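Long-range contact in protein RIF2 (Saccharomyces cerevisiae, PDB 4BJ1), which takes part in transcriptional silencing and in the regulation of telomere length, and interacts with RIF1 and the RAP1 C-terminus: residues Leu72-Asn85 / Asn139-Glu152. Sequence-based numbering, arbitrary orientation.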
# COMPACT_ATOMS: atom_id res chain seq x y z
N LEU A 72 -3.87 -11.11 -12.19
CA LEU A 72 -2.86 -11.83 -12.96
C LEU A 72 -1.75 -12.42 -12.06
O LEU A 72 -1.14 -13.43 -12.42
CB LEU A 72 -2.30 -10.97 -14.11
CG LEU A 72 -3.26 -10.65 -15.26
CD1 LEU A 72 -2.57 -9.83 -16.32
CD2 LEU A 72 -3.89 -11.90 -15.87
N SER A 73 -1.56 -11.83 -10.86
CA SER A 73 -0.61 -12.33 -9.86
C SER A 73 -1.11 -13.66 -9.25
O SER A 73 -0.30 -14.52 -8.94
CB SER A 73 -0.37 -11.28 -8.77
OG SER A 73 0.14 -10.07 -9.29
N LEU A 74 -2.45 -13.83 -9.14
CA LEU A 74 -3.11 -15.05 -8.64
C LEU A 74 -2.92 -16.24 -9.61
O LEU A 74 -2.90 -17.39 -9.16
CB LEU A 74 -4.62 -14.76 -8.43
CG LEU A 74 -5.50 -15.90 -7.91
CD1 LEU A 74 -6.46 -15.41 -6.86
CD2 LEU A 74 -6.26 -16.59 -9.06
N VAL A 75 -2.80 -15.95 -10.93
CA VAL A 75 -2.63 -16.92 -12.02
C VAL A 75 -1.33 -17.73 -11.83
O VAL A 75 -0.24 -17.15 -11.75
CB VAL A 75 -2.72 -16.26 -13.43
CG1 VAL A 75 -2.61 -17.30 -14.54
CG2 VAL A 75 -4.01 -15.45 -13.58
N ASP A 76 -1.48 -19.07 -11.72
CA ASP A 76 -0.40 -20.05 -11.50
C ASP A 76 0.23 -20.60 -12.82
O ASP A 76 0.86 -21.68 -12.82
CB ASP A 76 -0.91 -21.19 -10.58
CG ASP A 76 -1.89 -22.17 -11.23
OD1 ASP A 76 -2.66 -21.74 -12.13
OD2 ASP A 76 -1.89 -23.36 -10.83
N ILE A 77 0.07 -19.83 -13.92
CA ILE A 77 0.53 -20.12 -15.27
C ILE A 77 1.28 -18.89 -15.78
O ILE A 77 1.00 -17.79 -15.30
CB ILE A 77 -0.75 -20.49 -16.09
CG1 ILE A 77 -0.85 -22.01 -16.32
CG2 ILE A 77 -0.93 -19.69 -17.40
CD1 ILE A 77 -1.33 -22.89 -15.05
N ASN A 78 2.23 -19.05 -16.71
CA ASN A 78 2.97 -17.90 -17.25
C ASN A 78 2.06 -16.83 -17.89
O ASN A 78 1.17 -17.15 -18.68
CB ASN A 78 4.05 -18.34 -18.20
CG ASN A 78 4.89 -17.22 -18.72
OD1 ASN A 78 4.60 -16.65 -19.78
ND2 ASN A 78 5.97 -16.92 -18.02
N VAL A 79 2.26 -15.57 -17.48
CA VAL A 79 1.52 -14.39 -17.95
C VAL A 79 2.53 -13.47 -18.60
O VAL A 79 3.60 -13.26 -18.05
CB VAL A 79 0.72 -13.70 -16.82
CG1 VAL A 79 -0.09 -12.53 -17.37
CG2 VAL A 79 -0.21 -14.67 -16.09
N VAL A 80 2.23 -13.01 -19.83
CA VAL A 80 3.02 -12.11 -20.68
C VAL A 80 2.15 -10.87 -20.91
O VAL A 80 0.92 -10.98 -20.95
CB VAL A 80 3.46 -12.81 -22.00
CG1 VAL A 80 3.65 -11.83 -23.16
CG2 VAL A 80 4.72 -13.63 -21.79
N ILE A 81 2.78 -9.69 -21.01
CA ILE A 81 2.08 -8.44 -21.22
C ILE A 81 2.54 -7.81 -22.52
O ILE A 81 3.74 -7.68 -22.76
CB ILE A 81 2.30 -7.45 -20.04
CG1 ILE A 81 2.26 -8.16 -18.62
CG2 ILE A 81 1.34 -6.24 -20.13
CD1 ILE A 81 0.95 -8.92 -18.13
N ILE A 82 1.56 -7.40 -23.34
CA ILE A 82 1.82 -6.68 -24.58
C ILE A 82 0.95 -5.44 -24.58
O ILE A 82 -0.26 -5.53 -24.38
CB ILE A 82 1.71 -7.57 -25.85
CG1 ILE A 82 2.98 -8.45 -25.98
CG2 ILE A 82 1.57 -6.71 -27.11
CD1 ILE A 82 2.75 -9.82 -26.33
N GLU A 83 1.60 -4.27 -24.69
CA GLU A 83 0.93 -2.98 -24.70
C GLU A 83 0.73 -2.60 -26.17
O GLU A 83 1.70 -2.35 -26.89
CB GLU A 83 1.75 -1.95 -23.94
CG GLU A 83 1.88 -2.27 -22.46
CD GLU A 83 2.90 -1.38 -21.78
OE1 GLU A 83 4.12 -1.66 -21.91
OE2 GLU A 83 2.49 -0.38 -21.15
N MET A 84 -0.53 -2.64 -26.62
CA MET A 84 -0.92 -2.43 -28.01
C MET A 84 -1.06 -0.97 -28.45
O MET A 84 -1.23 -0.70 -29.64
CB MET A 84 -2.21 -3.21 -28.31
CG MET A 84 -2.00 -4.72 -28.33
SD MET A 84 -0.62 -5.22 -29.37
CE MET A 84 -1.28 -4.80 -30.98
N ASN A 85 -0.98 -0.04 -27.48
CA ASN A 85 -1.11 1.41 -27.70
C ASN A 85 -0.14 1.96 -28.71
O ASN A 85 -0.56 2.56 -29.70
CB ASN A 85 -1.00 2.14 -26.39
CG ASN A 85 -2.25 1.98 -25.60
OD1 ASN A 85 -3.24 2.64 -25.90
ND2 ASN A 85 -2.24 1.03 -24.66
N ASN A 139 9.02 -18.23 -23.57
CA ASN A 139 9.64 -18.41 -22.25
C ASN A 139 9.41 -19.87 -21.81
O ASN A 139 8.26 -20.30 -21.71
CB ASN A 139 9.07 -17.41 -21.23
CG ASN A 139 7.56 -17.43 -21.09
OD1 ASN A 139 6.99 -18.33 -20.47
ND2 ASN A 139 6.87 -16.44 -21.64
N ASP A 140 10.48 -20.65 -21.67
CA ASP A 140 10.34 -22.06 -21.27
C ASP A 140 10.10 -22.12 -19.74
O ASP A 140 10.87 -22.72 -18.97
CB ASP A 140 11.52 -22.91 -21.77
CG ASP A 140 11.71 -22.87 -23.29
OD1 ASP A 140 10.77 -23.29 -24.03
OD2 ASP A 140 12.79 -22.43 -23.74
N GLU A 141 9.01 -21.46 -19.32
CA GLU A 141 8.53 -21.30 -17.96
C GLU A 141 7.49 -22.35 -17.61
O GLU A 141 7.60 -22.99 -16.56
CB GLU A 141 7.93 -19.89 -17.76
CG GLU A 141 8.96 -18.77 -17.77
CD GLU A 141 9.41 -18.38 -16.39
OE1 GLU A 141 8.74 -17.53 -15.76
OE2 GLU A 141 10.42 -18.96 -15.90
N SER A 142 6.45 -22.49 -18.48
CA SER A 142 5.33 -23.43 -18.33
C SER A 142 4.79 -23.81 -19.70
O SER A 142 5.14 -23.14 -20.66
CB SER A 142 4.22 -22.85 -17.44
OG SER A 142 3.67 -21.64 -17.93
N ILE A 143 4.01 -24.89 -19.79
CA ILE A 143 3.43 -25.38 -21.05
C ILE A 143 2.36 -24.41 -21.52
O ILE A 143 2.30 -24.08 -22.71
CB ILE A 143 2.91 -26.84 -20.92
CG1 ILE A 143 4.06 -27.84 -20.98
CG2 ILE A 143 1.85 -27.17 -21.98
CD1 ILE A 143 3.71 -29.15 -20.41
N ASP A 144 1.53 -23.94 -20.56
CA ASP A 144 0.45 -22.99 -20.83
C ASP A 144 0.93 -21.55 -20.62
O ASP A 144 1.71 -21.28 -19.71
CB ASP A 144 -0.75 -23.29 -19.92
CG ASP A 144 -1.34 -24.68 -20.09
OD1 ASP A 144 -1.79 -24.99 -21.22
OD2 ASP A 144 -1.39 -25.43 -19.09
N HIS A 145 0.46 -20.62 -21.45
CA HIS A 145 0.82 -19.20 -21.37
C HIS A 145 -0.42 -18.37 -21.54
O HIS A 145 -1.38 -18.83 -22.15
CB HIS A 145 1.81 -18.81 -22.48
CG HIS A 145 3.01 -19.69 -22.56
ND1 HIS A 145 4.16 -19.40 -21.84
CD2 HIS A 145 3.19 -20.86 -23.23
CE1 HIS A 145 5.01 -20.38 -22.12
NE2 HIS A 145 4.47 -21.28 -22.95
N ILE A 146 -0.40 -17.14 -21.01
CA ILE A 146 -1.48 -16.16 -21.13
C ILE A 146 -0.84 -14.87 -21.59
O ILE A 146 0.09 -14.37 -20.94
CB ILE A 146 -2.31 -15.98 -19.84
CG1 ILE A 146 -3.24 -17.19 -19.59
CG2 ILE A 146 -3.13 -14.68 -19.89
CD1 ILE A 146 -3.91 -17.24 -18.17
N VAL A 147 -1.31 -14.37 -22.72
CA VAL A 147 -0.85 -13.12 -23.29
C VAL A 147 -1.91 -12.11 -22.94
O VAL A 147 -3.08 -12.32 -23.28
CB VAL A 147 -0.72 -13.23 -24.81
CG1 VAL A 147 0.31 -12.25 -25.32
CG2 VAL A 147 -0.37 -14.63 -25.23
N TYR A 148 -1.53 -11.03 -22.26
CA TYR A 148 -2.46 -9.97 -21.90
C TYR A 148 -2.09 -8.79 -22.74
O TYR A 148 -1.01 -8.22 -22.55
CB TYR A 148 -2.48 -9.68 -20.38
CG TYR A 148 -2.76 -8.24 -19.99
CD1 TYR A 148 -3.92 -7.59 -20.41
CD2 TYR A 148 -1.87 -7.53 -19.19
CE1 TYR A 148 -4.17 -6.26 -20.07
CE2 TYR A 148 -2.13 -6.21 -18.82
CZ TYR A 148 -3.28 -5.57 -19.26
OH TYR A 148 -3.51 -4.27 -18.87
N PHE A 149 -2.95 -8.48 -23.71
CA PHE A 149 -2.83 -7.36 -24.64
C PHE A 149 -3.60 -6.21 -24.03
O PHE A 149 -4.77 -6.38 -23.67
CB PHE A 149 -3.39 -7.70 -26.01
CG PHE A 149 -2.74 -8.85 -26.74
CD1 PHE A 149 -1.65 -8.64 -27.58
CD2 PHE A 149 -3.25 -10.15 -26.62
CE1 PHE A 149 -1.07 -9.70 -28.28
CE2 PHE A 149 -2.64 -11.21 -27.29
CZ PHE A 149 -1.58 -10.98 -28.13
N LYS A 150 -2.96 -5.06 -23.88
CA LYS A 150 -3.58 -3.90 -23.25
C LYS A 150 -3.67 -2.76 -24.24
O LYS A 150 -2.66 -2.41 -24.87
CB LYS A 150 -2.77 -3.51 -22.00
CG LYS A 150 -3.09 -2.15 -21.39
CD LYS A 150 -1.81 -1.52 -20.83
CE LYS A 150 -2.08 -0.23 -20.10
NZ LYS A 150 -2.61 -0.46 -18.73
N PHE A 151 -4.87 -2.18 -24.39
CA PHE A 151 -5.10 -1.05 -25.28
C PHE A 151 -5.89 0.01 -24.54
O PHE A 151 -6.91 -0.29 -23.93
CB PHE A 151 -5.80 -1.48 -26.58
CG PHE A 151 -5.97 -0.35 -27.56
CD1 PHE A 151 -4.86 0.17 -28.24
CD2 PHE A 151 -7.21 0.23 -27.78
CE1 PHE A 151 -5.01 1.24 -29.13
CE2 PHE A 151 -7.35 1.31 -28.66
CZ PHE A 151 -6.25 1.81 -29.32
N GLU A 152 -5.40 1.25 -24.56
CA GLU A 152 -6.00 2.36 -23.84
C GLU A 152 -6.35 3.54 -24.79
O GLU A 152 -5.46 4.15 -25.39
CB GLU A 152 -5.08 2.76 -22.66
CG GLU A 152 -5.36 4.10 -22.00
CD GLU A 152 -4.59 5.26 -22.59
OE1 GLU A 152 -3.33 5.22 -22.57
OE2 GLU A 152 -5.23 6.20 -23.13
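Val80 and Ile82 exchange backbone bonds with Ile146, Tyr148 and Lys150, pairing strand 78-83 in parallel with strand 145-152 at the margin of the five-stranded sheet of the AAA+ fold, where 78-83 is an outermost strand within this chain. The ladder runs from Ile146 N, bonded to Asn78 O, to Met84 N, bonded to Lys150 O; its straightest bond, Ile82 N to Tyr148 O, reaches 170° at the hydrogen. At the N-terminal end of the pairing, Ser142 OG accepts Asn78 N (3.2 Å) and donates to Asp144 O (2.7 Å). Replacing Ser142 by alanine removes the hydroxyl and is likely to leave Asn78 N and Asp144 O without the partner they share. Asn78 OD1 receives two weak bonds, from His145 ND1 at the imidazole edge and from Asn139 ND2, which also bonds to Lys136 O in helix 128-137.

Apolar contacts line both faces. On the one bearing Val79 and Ile81, Leu72 CD1 from the end of helix 58-74 meets Tyr148 CD2 at 3.7 Å, while Ile77 CG2 and Val75 CG1 converge on Ile146 CD1. On the other, covered by helices 128-137 and 165-180, Ile82 CD1 touches Val147 CG1 (3.6 Å). Bent at chi2 (-51°) and chi3, Met84 brings SD to the edge of the Phe149 ring, 4.0 Å from CD1, a Met-aromatic contact.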